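Local coordinates for protein paenibacillus xanthan lyase (Paenibacillus, PDB 6F2P) that cleaves the polysaccharide xanthan by a lyase reaction, as a calcium-containing, multidomain member of polysaccharide lyase family 8, at residues I462-E472 / L654-W662; S711-I722 / Y745-G756. All coordinates share one frame; numbering follows the deposited sequence.

Interaction 1 (I462-E472 / L654-W662); sequences ILGQYGVSGME and LNVTGINFW
Val-468 meets Gly-658, which has no side chain, where the two strands run closest, their CA atoms 5.7 Å apart and Val-468 CG1 4.3 Å from Gly-658 CA. Asn-660 comes at Val-468 from the opposite direction; Val-468 CG2, carried to the amide by standing anti to the backbone N, lies 3.5 Å from Asn-660 OD1, while Asn-660 ND2 gives a weak bond of 3.1 Å to Ser-469 O. Ser-485 and Ser-679 take the rest of this buried amide, ND2 and OD1 respectively, which fixes its rotation. These are facing layers: strand 466-472, from the super-sandwich domain, lies nearly parallel to strand 656-661 of the C-terminal beta-sandwich domain, with 7.1 Å between the axes, so side chains rather than main-chain bonds join the two sheets. Toward both ends the backbones diverge and larger side chains fill the gap. The six-membered end of Trp-662 reaches the backbone of Met-471 and Glu-472, CH2 lying 3.7 Å from Met-471 C; its NE1 is bonded to Gln-647. Solvent comes nearer here: Glu-472 is partly exposed, as is Leu-654 at the other end, which lays CD1 over one face of the Tyr-466 ring, 3.9 Å from its centroid, in a CH-pi contact. Gln-465 CB covers the opposite face.

Interaction 2 (S711-I722 / Y745-G756); sequences SATGLISKDNEI and YKVKFSLTGTPG
Tyr-745 opens the contact with its ring set obliquely against Glu-721, CE2 3.8 Å from Glu-721 CB, and its CB against Ile-722 CD1. From here strand 745-750 pairs in antiparallel fashion with the bulged strand 714-718, which forms the outermost strand of its sheet in the C-terminal beta-sandwich. Lys-746 exchanges two bonds with Asp-719: its O accepts from Asp-719 N, and its own N donates to OD2 at 2.6 Å, arriving on the anti side of the carboxylate and 29° out of its plane. The lysine's amino group turns elsewhere, to a salt bridge with Asp-461. Val-747 sits opposite Lys-718 in a non-hydrogen-bonded pair; with CG2 anti to the backbone N, that methyl reaches Leu-715 CD1 at 3.8 Å, and its CB packs on Ile-722 CG2. Lys-748 faces a classic beta bulge formed by Ile-716 and Ser-717. Its O receives both Ile-716 N and Ser-717 N, the former at 2.9 Å and nearly along the C=O axis, the latter in plane on a lone pair, while its N returns an almost straight bond (178°) to Ser-717 O. Phe-749 turns its ring toward Met-731 of strand 731-736, with Gly-714 O at the ring edge and its CB against Ala-712 CB. Ser-750 then pairs with Gly-714 through its N, and its O takes Thr-713 N. Leu-751 lays CD2 against the backbone of Ser-711 and Ala-712. The loop that follows wraps round Thr-713, and Gly-756 N closes it on Thr-713 O at 2.9 Å. Inside that loop the threonine hydroxyl is gripped twice: OG1 accepts from Ser-750 OG at 2.6 Å and donates to Thr-752 O at 2.7 Å.

How the interactions relate
Read from the N terminus, the chain first lays down 462-472 in the super-sandwich domain and, 182 residues later, returns with 654-662 in the C-terminal beta-sandwich, so interaction 1 closes a long loop and presses one domain's sheet on the other's. Interaction 2 opens only afterwards and closes a short loop, 23 residues, within the C-terminal sandwich. The two are in series, neither nested nor crossed. They share a sheet of seven strands: 656-661 lies in its interior and 714-718 along one margin, with 678-684, 688-694 and 744-750 in between. The contacts also touch directly, where Lys-746 CE packs 4.1 Å from Ile-462 CA.

Interaction 1 (I462-E472 / L654-W662)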
loop_
_atom_site.group_PDB
_atom_site.type_symbol
_atom_site.label_atom_id
_atom_site.label_comp_id
_atom_site.label_asym_id
_atom_site.label_seq_id
_atom_site.Cartn_x
_atom_site.Cartn_y
_atom_site.Cartn_z
ATOM N N ILE A 462 13.207 4.906 1.024
ATOM C CA ILE A 462 14.562 4.802 0.525
ATOM C C ILE A 462 15.512 4.339 1.634
ATOM O O ILE A 462 15.300 4.637 2.814
ATOM C CB ILE A 462 15.017 6.131 -0.139
ATOM C CG1 ILE A 462 15.942 5.847 -1.324
ATOM C CG2 ILE A 462 15.663 7.057 0.870
ATOM C CD1 ILE A 462 16.093 7.025 -2.266
ATOM N N LEU A 463 16.523 3.561 1.246
ATOM C CA LEU A 463 17.548 3.066 2.164
ATOM C C LEU A 463 16.986 2.189 3.277
ATOM O O LEU A 463 17.685 1.860 4.240
ATOM C CB LEU A 463 18.343 4.235 2.753
ATOM C CG LEU A 463 19.055 5.092 1.705
ATOM C CD1 LEU A 463 19.847 6.216 2.347
ATOM C CD2 LEU A 463 19.958 4.218 0.861
ATOM N N GLY A 464 15.724 1.799 3.136
ATOM C CA GLY A 464 15.036 1.076 4.185
ATOM C C GLY A 464 14.965 1.838 5.501
ATOM O O GLY A 464 14.754 1.224 6.546
ATOM N N GLN A 465 15.124 3.164 5.446
ATOM C CA GLN A 465 15.219 4.000 6.648
ATOM C C GLN A 465 14.375 5.283 6.593
ATOM O O GLN A 465 13.971 5.821 7.623
ATOM C CB GLN A 465 16.674 4.404 6.886
ATOM C CG GLN A 465 17.605 3.260 7.214
ATOM C CD GLN A 465 18.900 3.758 7.800
ATOM O OE1 GLN A 465 18.906 4.450 8.825
ATOM N NE2 GLN A 465 20.012 3.430 7.142
ATOM N N TYR A 466 14.132 5.786 5.393
ATOM C CA TYR A 466 13.444 7.060 5.244
ATOM C C TYR A 466 12.227 6.843 4.361
ATOM O O TYR A 466 12.253 6.041 3.430
ATOM C CB TYR A 466 14.395 8.122 4.654
ATOM C CG TYR A 466 15.744 8.129 5.337
ATOM C CD1 TYR A 466 15.838 8.220 6.720
ATOM C CD2 TYR A 466 16.926 8.010 4.604
ATOM C CE1 TYR A 466 17.070 8.208 7.361
ATOM C CE2 TYR A 466 18.172 8.001 5.238
ATOM C CZ TYR A 466 18.232 8.101 6.617
ATOM O OH TYR A 466 19.450 8.083 7.260
ATOM N N GLY A 467 11.142 7.539 4.660
ATOM C CA GLY A 467 9.914 7.287 3.943
ATOM C C GLY A 467 9.055 8.519 3.842
ATOM O O GLY A 467 9.262 9.509 4.555
ATOM N N VAL A 468 8.089 8.449 2.938
ATOM C CA VAL A 468 7.115 9.501 2.746
ATOM C C VAL A 468 5.775 8.816 2.498
ATOM O O VAL A 468 5.697 7.861 1.713
ATOM C CB VAL A 468 7.503 10.410 1.548
ATOM C CG1 VAL A 468 7.891 9.574 0.348
ATOM C CG2 VAL A 468 6.370 11.365 1.197
ATOM N N SER A 469 4.729 9.273 3.186
ATOM C CA SER A 469 3.394 8.734 2.964
ATOM C C SER A 469 2.404 9.842 2.735
ATOM O O SER A 469 2.629 10.992 3.126
ATOM C CB SER A 469 2.921 7.912 4.155
ATOM O OG SER A 469 3.719 6.764 4.352
ATOM N N GLY A 470 1.286 9.485 2.119
ATOM C CA GLY A 470 0.230 10.439 1.891
ATOM C C GLY A 470 -1.136 9.801 1.906
ATOM O O GLY A 470 -1.296 8.602 1.645
ATOM N N MET A 471 -2.129 10.631 2.205
ATOM C CA MET A 471 -3.516 10.214 2.209
ATOM C C MET A 471 -4.380 11.357 1.723
ATOM O O MET A 471 -4.328 12.459 2.274
ATOM C CB MET A 471 -3.928 9.848 3.631
ATOM C CG MET A 471 -5.398 9.559 3.809
ATOM S SD MET A 471 -5.762 9.080 5.508
ATOM C CE MET A 471 -7.550 8.930 5.418
ATOM N N GLU A 472 -5.164 11.113 0.681
ATOM C CA GLU A 472 -6.254 12.021 0.364
ATOM C C GLU A 472 -7.458 11.646 1.228
ATOM O O GLU A 472 -8.167 10.672 0.960
ATOM C CB GLU A 472 -6.612 11.988 -1.118
ATOM C CG GLU A 472 -7.657 13.027 -1.497
ATOM C CD GLU A 472 -7.777 13.218 -2.997
ATOM O OE1 GLU A 472 -7.344 12.317 -3.748
ATOM O OE2 GLU A 472 -8.300 14.269 -3.426
ATOM N N LEU A 654 20.592 14.987 5.083
ATOM C CA LEU A 654 20.605 13.665 4.462
ATOM C C LEU A 654 20.612 13.756 2.938
ATOM O O LEU A 654 20.913 12.779 2.240
ATOM C CB LEU A 654 19.372 12.878 4.904
ATOM C CG LEU A 654 19.249 12.480 6.371
ATOM C CD1 LEU A 654 17.910 11.805 6.608
ATOM C CD2 LEU A 654 20.383 11.551 6.729
ATOM N N ASN A 655 20.269 14.932 2.430
ATOM C CA ASN A 655 19.969 15.098 1.015
ATOM C C ASN A 655 18.963 14.057 0.518
ATOM O O ASN A 655 19.111 13.476 -0.562
ATOM C CB ASN A 655 21.256 15.114 0.191
ATOM C CG ASN A 655 22.144 16.286 0.550
ATOM O OD1 ASN A 655 21.710 17.443 0.492
ATOM N ND2 ASN A 655 23.380 15.998 0.961
ATOM N N VAL A 656 17.943 13.828 1.343
ATOM C CA VAL A 656 16.818 12.970 0.993
ATOM C C VAL A 656 15.596 13.845 0.759
ATOM O O VAL A 656 15.276 14.708 1.581
ATOM C CB VAL A 656 16.501 11.974 2.115
ATOM C CG1 VAL A 656 15.156 11.300 1.861
ATOM C CG2 VAL A 656 17.611 10.945 2.243
ATOM N N THR A 657 14.928 13.642 -0.370
ATOM C CA THR A 657 13.735 14.415 -0.686
ATOM C C THR A 657 12.553 13.475 -0.836
ATOM O O THR A 657 12.674 12.415 -1.440
ATOM C CB THR A 657 13.904 15.208 -1.999
ATOM O OG1 THR A 657 15.152 15.925 -1.986
ATOM C CG2 THR A 657 12.760 16.177 -2.186
ATOM N N GLY A 658 11.415 13.852 -0.265
ATOM C CA GLY A 658 10.186 13.099 -0.447
ATOM C C GLY A 658 9.160 13.967 -1.153
ATOM O O GLY A 658 9.028 15.160 -0.848
ATOM N N ILE A 659 8.439 13.386 -2.109
ATOM C CA ILE A 659 7.413 14.124 -2.838
ATOM C C ILE A 659 6.151 13.303 -3.068
ATOM O O ILE A 659 6.227 12.169 -3.530
ATOM C CB ILE A 659 7.898 14.529 -4.230
ATOM C CG1 ILE A 659 9.273 15.204 -4.166
ATOM C CG2 ILE A 659 6.852 15.412 -4.907
ATOM C CD1 ILE A 659 9.861 15.527 -5.528
ATOM N N ASN A 660 4.991 13.881 -2.759
ATOM C CA ASN A 660 3.723 13.295 -3.167
ATOM C C ASN A 660 3.087 14.096 -4.311
ATOM O O ASN A 660 2.879 15.304 -4.192
ATOM C CB ASN A 660 2.759 13.193 -1.986
ATOM C CG ASN A 660 3.199 12.164 -0.943
ATOM O OD1 ASN A 660 3.882 11.188 -1.261
ATOM N ND2 ASN A 660 2.794 12.380 0.313
ATOM N N PHE A 661 2.798 13.415 -5.419
ATOM C CA PHE A 661 2.126 14.011 -6.569
ATOM C C PHE A 661 0.645 13.625 -6.588
ATOM O O PHE A 661 0.306 12.437 -6.641
ATOM C CB PHE A 661 2.771 13.521 -7.864
ATOM C CG PHE A 661 4.150 14.061 -8.111
ATOM C CD1 PHE A 661 4.327 15.302 -8.701
ATOM C CD2 PHE A 661 5.272 13.318 -7.783
ATOM C CE1 PHE A 661 5.602 15.805 -8.947
ATOM C CE2 PHE A 661 6.544 13.810 -8.027
ATOM C CZ PHE A 661 6.707 15.053 -8.612
ATOM N N TRP A 662 -0.231 14.626 -6.577
ATOM C CA TRP A 662 -1.669 14.399 -6.406
ATOM C C TRP A 662 -2.491 14.279 -7.692
ATOM O O TRP A 662 -3.635 13.819 -7.655
ATOM C CB TRP A 662 -2.270 15.492 -5.519
ATOM C CG TRP A 662 -1.772 15.433 -4.115
ATOM C CD1 TRP A 662 -0.942 16.322 -3.501
ATOM C CD2 TRP A 662 -2.060 14.417 -3.146
ATOM N NE1 TRP A 662 -0.696 15.926 -2.209
ATOM C CE2 TRP A 662 -1.374 14.761 -1.966
ATOM C CE3 TRP A 662 -2.839 13.256 -3.159
ATOM C CZ2 TRP A 662 -1.440 13.982 -0.810
ATOM C CZ3 TRP A 662 -2.904 12.487 -2.012
ATOM C CH2 TRP A 662 -2.205 12.850 -0.856
#

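Interaction 2 (S711-I722 / Y745-G756)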
loop_
_atom_site.group_PDB
_atom_site.type_symbol
_atom_site.label_atom_id
_atom_site.label_comp_id
_atom_site.label_asym_id
_atom_site.label_seq_id
_atom_site.Cartn_x
_atom_site.Cartn_y
_atom_site.Cartn_z
ATOM N N SER A 711 22.033 15.917 -14.505
ATOM C CA SER A 711 22.787 15.088 -15.430
ATOM C C SER A 711 23.374 13.878 -14.722
ATOM O O SER A 711 23.972 14.008 -13.657
ATOM C CB SER A 711 23.910 15.912 -16.063
ATOM O OG SER A 711 24.615 15.150 -17.025
ATOM N N ALA A 712 23.198 12.703 -15.317
ATOM C CA ALA A 712 23.861 11.498 -14.830
ATOM C C ALA A 712 24.793 10.931 -15.900
ATOM O O ALA A 712 24.645 11.221 -17.087
ATOM C CB ALA A 712 22.847 10.461 -14.402
ATOM N N THR A 713 25.750 10.120 -15.471
ATOM C CA THR A 713 26.756 9.581 -16.374
ATOM C C THR A 713 26.361 8.194 -16.864
ATOM O O THR A 713 26.762 7.766 -17.942
ATOM C CB THR A 713 28.116 9.491 -15.680
ATOM O OG1 THR A 713 28.020 8.603 -14.560
ATOM C CG2 THR A 713 28.541 10.860 -15.201
ATOM N N GLY A 714 25.563 7.493 -16.070
ATOM C CA GLY A 714 25.084 6.188 -16.476
ATOM C C GLY A 714 24.264 5.518 -15.400
ATOM O O GLY A 714 23.738 6.170 -14.504
ATOM N N LEU A 715 24.173 4.200 -15.485
ATOM C CA LEU A 715 23.342 3.437 -14.574
ATOM C C LEU A 715 24.177 2.654 -13.568
ATOM O O LEU A 715 25.248 2.154 -13.890
ATOM C CB LEU A 715 22.455 2.482 -15.369
ATOM C CG LEU A 715 21.421 1.718 -14.554
ATOM C CD1 LEU A 715 20.475 2.701 -13.876
ATOM C CD2 LEU A 715 20.667 0.733 -15.429
ATOM N N ILE A 716 23.691 2.567 -12.338
ATOM C CA ILE A 716 24.308 1.703 -11.354
ATOM C C ILE A 716 23.427 0.488 -11.134
ATOM O O ILE A 716 23.900 -0.637 -11.207
ATOM C CB ILE A 716 24.543 2.422 -10.031
ATOM C CG1 ILE A 716 25.557 3.541 -10.230
ATOM C CG2 ILE A 716 25.060 1.446 -8.995
ATOM C CD1 ILE A 716 25.865 4.321 -8.980
ATOM N N SER A 717 22.142 0.711 -10.880
ATOM C CA SER A 717 21.207 -0.396 -10.672
ATOM C C SER A 717 19.765 0.036 -10.868
ATOM O O SER A 717 19.462 1.229 -10.878
ATOM C CB SER A 717 21.378 -0.995 -9.284
ATOM O OG SER A 717 21.276 0.014 -8.297
ATOM N N LYS A 718 18.872 -0.937 -11.026
ATOM C CA LYS A 718 17.468 -0.635 -11.253
ATOM C C LYS A 718 16.575 -1.851 -11.033
ATOM O O LYS A 718 16.980 -2.985 -11.286
ATOM C CB LYS A 718 17.256 -0.069 -12.663
ATOM C CG LYS A 718 17.145 -1.108 -13.765
ATOM C CD LYS A 718 16.737 -0.479 -15.096
ATOM C CE LYS A 718 16.354 -1.550 -16.099
ATOM N NZ LYS A 718 15.478 -2.596 -15.463
ATOM N N ASP A 719 15.361 -1.610 -10.549
ATOM C CA ASP A 719 14.365 -2.664 -10.439
ATOM C C ASP A 719 13.861 -3.005 -11.830
ATOM O O ASP A 719 14.056 -2.234 -12.771
ATOM C CB ASP A 719 13.205 -2.225 -9.542
ATOM C CG ASP A 719 13.539 -2.323 -8.063
ATOM O OD1 ASP A 719 14.260 -3.263 -7.673
ATOM O OD2 ASP A 719 13.073 -1.467 -7.283
ATOM N N ASN A 720 13.211 -4.157 -11.956
ATOM C CA ASN A 720 12.785 -4.665 -13.257
ATOM C C ASN A 720 11.929 -3.695 -14.063
ATOM O O ASN A 720 12.206 -3.430 -15.234
ATOM C CB ASN A 720 12.012 -5.966 -13.092
ATOM C CG ASN A 720 12.776 -6.994 -12.306
ATOM O OD1 ASN A 720 12.195 -7.731 -11.490
ATOM N ND2 ASN A 720 14.091 -7.057 -12.538
ATOM N N GLU A 721 10.889 -3.167 -13.434
ATOM C CA GLU A 721 9.873 -2.419 -14.163
ATOM C C GLU A 721 10.308 -1.000 -14.535
ATOM O O GLU A 721 9.534 -0.239 -15.119
ATOM C CB GLU A 721 8.556 -2.426 -13.383
ATOM C CG GLU A 721 8.037 -3.835 -13.104
ATOM C CD GLU A 721 7.968 -4.686 -14.370
ATOM O OE1 GLU A 721 7.488 -4.183 -15.410
ATOM O OE2 GLU A 721 8.404 -5.856 -14.330
ATOM N N ILE A 722 11.550 -0.655 -14.209
ATOM C CA ILE A 722 12.133 0.619 -14.617
ATOM C C ILE A 722 12.718 0.530 -16.023
ATOM O O ILE A 722 13.433 -0.412 -16.345
ATOM C CB ILE A 722 13.276 1.052 -13.680
ATOM C CG1 ILE A 722 12.802 1.130 -12.232
ATOM C CG2 ILE A 722 13.844 2.397 -14.126
ATOM C CD1 ILE A 722 11.879 2.274 -11.975
ATOM N N TYR A 745 9.413 0.951 -6.622
ATOM C CA TYR A 745 10.393 0.681 -7.670
ATOM C C TYR A 745 11.566 1.660 -7.585
ATOM O O TYR A 745 11.354 2.875 -7.560
ATOM C CB TYR A 745 9.731 0.835 -9.023
ATOM C CG TYR A 745 8.470 0.025 -9.176
ATOM C CD1 TYR A 745 7.226 0.567 -8.866
ATOM C CD2 TYR A 745 8.522 -1.278 -9.636
ATOM C CE1 TYR A 745 6.069 -0.170 -9.015
ATOM C CE2 TYR A 745 7.374 -2.023 -9.790
ATOM C CZ TYR A 745 6.150 -1.467 -9.477
ATOM O OH TYR A 745 5.011 -2.224 -9.627
ATOM N N LYS A 746 12.794 1.141 -7.566
ATOM C CA LYS A 746 13.977 1.980 -7.379
ATOM C C LYS A 746 14.951 1.949 -8.556
ATOM O O LYS A 746 15.094 0.934 -9.236
ATOM C CB LYS A 746 14.713 1.604 -6.086
ATOM C CG LYS A 746 14.002 2.031 -4.808
ATOM C CD LYS A 746 14.662 1.408 -3.581
ATOM C CE LYS A 746 14.006 1.855 -2.276
ATOM N NZ LYS A 746 12.534 1.633 -2.273
ATOM N N VAL A 747 15.617 3.078 -8.781
ATOM C CA VAL A 747 16.673 3.180 -9.773
ATOM C C VAL A 747 17.785 4.066 -9.212
ATOM O O VAL A 747 17.517 5.079 -8.575
ATOM C CB VAL A 747 16.145 3.732 -11.122
ATOM C CG1 VAL A 747 15.578 5.138 -10.966
ATOM C CG2 VAL A 747 17.245 3.721 -12.183
ATOM N N LYS A 748 19.035 3.668 -9.422
ATOM C CA LYS A 748 20.170 4.443 -8.935
ATOM C C LYS A 748 21.117 4.790 -10.082
ATOM O O LYS A 748 21.690 3.911 -10.738
ATOM C CB LYS A 748 20.908 3.708 -7.808
ATOM C CG LYS A 748 22.133 4.459 -7.287
ATOM C CD LYS A 748 22.463 4.101 -5.841
ATOM C CE LYS A 748 22.712 2.611 -5.666
ATOM N NZ LYS A 748 23.235 2.257 -4.310
ATOM N N PHE A 749 21.263 6.087 -10.323
ATOM C CA PHE A 749 22.088 6.584 -11.407
ATOM C C PHE A 749 23.486 6.949 -10.919
ATOM O O PHE A 749 23.672 7.320 -9.761
ATOM C CB PHE A 749 21.428 7.814 -12.011
ATOM C CG PHE A 749 20.220 7.508 -12.844
ATOM C CD1 PHE A 749 20.355 7.146 -14.176
ATOM C CD2 PHE A 749 18.946 7.595 -12.301
ATOM C CE1 PHE A 749 19.236 6.873 -14.957
ATOM C CE2 PHE A 749 17.821 7.322 -13.076
ATOM C CZ PHE A 749 17.966 6.961 -14.405
ATOM N N SER A 750 24.471 6.850 -11.805
ATOM C CA SER A 750 25.814 7.315 -11.486
ATOM C C SER A 750 25.951 8.790 -11.858
ATOM O O SER A 750 25.381 9.244 -12.848
ATOM C CB SER A 750 26.859 6.478 -12.221
ATOM O OG SER A 750 26.689 6.562 -13.626
ATOM N N LEU A 751 26.703 9.544 -11.066
ATOM C CA LEU A 751 26.889 10.966 -11.346
ATOM C C LEU A 751 28.321 11.296 -11.756
ATOM O O LEU A 751 28.603 12.403 -12.214
ATOM C CB LEU A 751 26.501 11.806 -10.131
ATOM C CG LEU A 751 25.030 11.797 -9.719
ATOM C CD1 LEU A 751 24.802 12.768 -8.566
ATOM C CD2 LEU A 751 24.141 12.145 -10.899
ATOM N N THR A 752 29.222 10.334 -11.580
ATOM C CA THR A 752 30.627 10.533 -11.918
ATOM C C THR A 752 31.145 9.467 -12.880
ATOM O O THR A 752 30.421 8.541 -13.268
ATOM C CB THR A 752 31.523 10.522 -10.666
ATOM O OG1 THR A 752 31.394 9.260 -9.996
ATOM C CG2 THR A 752 31.152 11.665 -9.719
ATOM N N GLY A 753 32.416 9.604 -13.247
ATOM C CA GLY A 753 33.024 8.736 -14.236
ATOM C C GLY A 753 32.893 9.341 -15.621
ATOM O O GLY A 753 32.463 10.493 -15.783
ATOM N N THR A 754 33.276 8.568 -16.628
ATOM C CA THR A 754 33.100 8.995 -18.004
ATOM C C THR A 754 31.671 8.677 -18.420
ATOM O O THR A 754 31.197 7.565 -18.195
ATOM C CB THR A 754 34.127 8.313 -18.941
ATOM O OG1 THR A 754 35.313 9.116 -19.000
ATOM C CG2 THR A 754 33.568 8.136 -20.358
ATOM N N PRO A 755 30.971 9.667 -19.000
ATOM C CA PRO A 755 29.604 9.446 -19.477
ATOM C C PRO A 755 29.530 8.256 -20.417
ATOM O O PRO A 755 30.354 8.143 -21.327
ATOM C CB PRO A 755 29.286 10.732 -20.240
ATOM C CG PRO A 755 30.121 11.766 -19.579
ATOM C CD PRO A 755 31.386 11.074 -19.138
ATOM N N GLY A 756 28.575 7.364 -20.169
ATOM C CA GLY A 756 28.280 6.281 -21.084
ATOM C C GLY A 756 27.323 6.801 -22.132
ATOM O O GLY A 756 27.069 8.002 -22.207
#